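Local coordinates for polymerase X (Deinococcus radiodurans, PDB 2W9M), which probably copies DNA during repair, adding deoxyribonucleotides to a growing strand, and carries a zinc-binding PHP domain, at residues 117-122 and 517-522. Numbering follows the deposited sequence.
Sequences GIDSLE and AHVPGG. With ZN (zinc ion), chain C.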
ATOM      1  N   GLY A 117      -7.722  10.982  10.348  1.00 28.71           N
ATOM      2  CA  GLY A 117      -7.050  10.768   9.079  1.00 22.73           C
ATOM      3  C   GLY A 117      -5.622  10.260   9.191  1.00 35.96           C
ATOM      4  O   GLY A 117      -4.860  10.311   8.220  1.00 33.39           O
ATOM      5  N   ILE A 118      -5.254   9.779  10.376  1.00 27.53           N
ATOM      6  CA  ILE A 118      -3.923   9.218  10.593  1.00 27.64           C
ATOM      7  C   ILE A 118      -4.000   7.696  10.539  1.00 33.17           C
ATOM      8  O   ILE A 118      -4.488   7.056  11.468  1.00 39.63           O
ATOM      9  CB  ILE A 118      -3.328   9.687  11.928  1.00 23.50           C
ATOM     10  CG1 ILE A 118      -3.243  11.215  11.945  1.00 34.84           C
ATOM     11  CG2 ILE A 118      -1.956   9.068  12.143  1.00 25.14           C
ATOM     12  CD1 ILE A 118      -2.729  11.790  13.239  1.00 24.52           C
ATOM     13  N   ASP A 119      -3.507   7.123   9.445  1.00 29.50           N
ATOM     14  CA  ASP A 119      -3.763   5.723   9.131  1.00 28.88           C
ATOM     15  C   ASP A 119      -2.511   4.858   8.997  1.00 39.26           C
ATOM     16  O   ASP A 119      -2.613   3.685   8.640  1.00 41.00           O
ATOM     17  CB  ASP A 119      -4.565   5.627   7.829  1.00 32.38           C
ATOM     18  CG  ASP A 119      -3.747   6.034   6.610  1.00 48.55           C
ATOM     19  OD1 ASP A 119      -2.813   6.852   6.766  1.00 49.65           O
ATOM     20  OD2 ASP A 119      -4.038   5.537   5.497  1.00 44.96           O
ATOM     21  N   SER A 120      -1.336   5.422   9.263  1.00 31.56           N
ATOM     22  CA  SER A 120      -0.105   4.638   9.169  1.00 29.23           C
ATOM     23  C   SER A 120       1.004   5.167  10.061  1.00 27.80           C
ATOM     24  O   SER A 120       0.957   6.304  10.521  1.00 39.51           O
ATOM     25  CB  SER A 120       0.381   4.554   7.718  1.00 26.38           C
ATOM     26  OG  SER A 120       0.790   5.823   7.236  1.00 35.20           O
ATOM     27  N   LEU A 121       2.001   4.326  10.308  1.00 29.87           N
ATOM     28  CA  LEU A 121       3.161   4.717  11.095  1.00 26.81           C
ATOM     29  C   LEU A 121       3.807   5.983  10.548  1.00 32.64           C
ATOM     30  O   LEU A 121       4.127   6.910  11.296  1.00 28.20           O
ATOM     31  CB  LEU A 121       4.183   3.582  11.122  1.00 23.44           C
ATOM     32  CG  LEU A 121       4.176   2.758  12.409  1.00 33.36           C
ATOM     33  CD1 LEU A 121       2.810   2.808  13.077  1.00 28.07           C
ATOM     34  CD2 LEU A 121       4.620   1.333  12.135  1.00 24.19           C
ATOM     35  N   GLU A 122       3.997   6.015   9.236  1.00 22.09           N
ATOM     36  CA  GLU A 122       4.619   7.161   8.591  1.00 31.71           C
ATOM     37  C   GLU A 122       3.790   8.434   8.750  1.00 29.16           C
ATOM     38  O   GLU A 122       4.327   9.503   9.039  1.00 38.68           O
ATOM     39  CB  GLU A 122       4.864   6.866   7.110  1.00 28.09           C
ATOM     40  CG  GLU A 122       5.157   8.095   6.275  1.00 33.84           C
ATOM     41  CD  GLU A 122       6.317   8.909   6.818  1.00 47.94           C
ATOM     42  OE1 GLU A 122       6.369  10.120   6.521  1.00 46.16           O
ATOM     43  OE2 GLU A 122       7.168   8.347   7.542  1.00 40.21           O
ATOM     44  N   ALA A 517      -7.930   3.411  -0.133  1.00 21.41           N
ATOM     45  CA  ALA A 517      -7.911   4.419   0.928  1.00 26.94           C
ATOM     46  C   ALA A 517      -8.935   4.166   2.038  1.00 23.91           C
ATOM     47  O   ALA A 517     -10.125   4.002   1.775  1.00 27.14           O
ATOM     48  CB  ALA A 517      -8.113   5.812   0.335  1.00 18.23           C
ATOM     49  N   HIS A 518      -8.463   4.143   3.279  1.00 22.58           N
ATOM     50  CA  HIS A 518      -9.350   4.040   4.432  1.00 35.34           C
ATOM     51  C   HIS A 518      -9.509   5.397   5.113  1.00 20.60           C
ATOM     52  O   HIS A 518     -10.173   5.526   6.137  1.00 25.99           O
ATOM     53  CB  HIS A 518      -8.816   3.001   5.413  1.00 26.23           C
ATOM     54  CG  HIS A 518      -9.047   1.592   4.971  1.00 23.23           C
ATOM     55  ND1 HIS A 518      -8.329   1.007   3.952  1.00 29.99           N
ATOM     56  CD2 HIS A 518      -9.927   0.656   5.398  1.00 21.63           C
ATOM     57  CE1 HIS A 518      -8.751  -0.232   3.774  1.00 28.14           C
ATOM     58  NE2 HIS A 518      -9.723  -0.468   4.638  1.00 30.74           N
ATOM     59  N   VAL A 519      -8.904   6.406   4.502  1.00 30.55           N
ATOM     60  CA  VAL A 519      -8.816   7.743   5.055  1.00 25.78           C
ATOM     61  C   VAL A 519      -8.542   8.681   3.879  1.00 29.17           C
ATOM     62  O   VAL A 519      -7.943   8.267   2.894  1.00 23.00           O
ATOM     63  CB  VAL A 519      -7.680   7.804   6.106  1.00 32.26           C
ATOM     64  CG1 VAL A 519      -6.781   9.016   5.894  1.00 32.03           C
ATOM     65  CG2 VAL A 519      -8.254   7.762   7.514  1.00 23.79           C
ATOM     66  N   PRO A 520      -9.001   9.940   3.963  1.00 30.95           N
ATOM     67  CA  PRO A 520      -8.859  10.861   2.825  1.00 33.36           C
ATOM     68  C   PRO A 520      -7.412  10.988   2.332  1.00 29.40           C
ATOM     69  O   PRO A 520      -7.165  11.028   1.128  1.00 32.50           O
ATOM     70  CB  PRO A 520      -9.350  12.199   3.393  1.00 31.19           C
ATOM     71  CG  PRO A 520     -10.221  11.832   4.532  1.00 24.24           C
ATOM     72  CD  PRO A 520      -9.649  10.581   5.118  1.00 22.72           C
ATOM     73  N   GLY A 521      -6.464  11.046   3.259  1.00 28.49           N
ATOM     74  CA  GLY A 521      -5.065  11.150   2.894  1.00 26.03           C
ATOM     75  C   GLY A 521      -4.576   9.907   2.180  1.00 35.78           C
ATOM     76  O   GLY A 521      -3.540   9.929   1.519  1.00 40.26           O
ATOM     77  N   GLY A 522      -5.326   8.819   2.314  1.00 24.27           N
ATOM     78  CA  GLY A 522      -4.985   7.562   1.674  1.00 22.79           C
ATOM     79  C   GLY A 522      -5.052   7.649   0.161  1.00 32.68           C
ATOM     80  O   GLY A 522      -4.475   6.821  -0.545  1.00 31.14           O
TER
HETATM   81 ZN    ZN C1565     -10.661  -2.271   5.143  1.00 34.74          ZN
HETATM   82  O   HOH W   1      -5.433   4.152   3.681  1.00 25.96           O
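The backbones of G117 and V519 approach to 5.3 Å between CA atoms, where the Schellman turn ending helix 107-115 (G117 phi 90°) meets the loop that follows strand 511-514. V519 rests both methyls on one side of that turn: its CG1 lies 3.3 Å from G117 O and CG2 3.6 Å from G117 CA, so within the two segments both methyls meet the backbone of a glycine. Beside them D119 lays its CB against V519 CB at 4.2 Å. Because D119 CG sits between its own backbone N and carbonyl carbon (chi1 69°), the carboxylate swings past the valine towards G522, and OD2 accepts a hydrogen bond of 2.7 Å from a water. The same water accepts one from H518 N at 3.1 Å. With an alanine at V519 both methyls go, and G117 CA and O would probably lose this cover, although the CB contact to D119 could stay. H518 turns its ring away to bind zinc through NE2, alongside D339 and H364. Helix-hairpin-helix and PHP segments here meet by van der Waals packing and a water bridge, which ties a carboxylate to the backbone, not the imidazole, of a metal ligand.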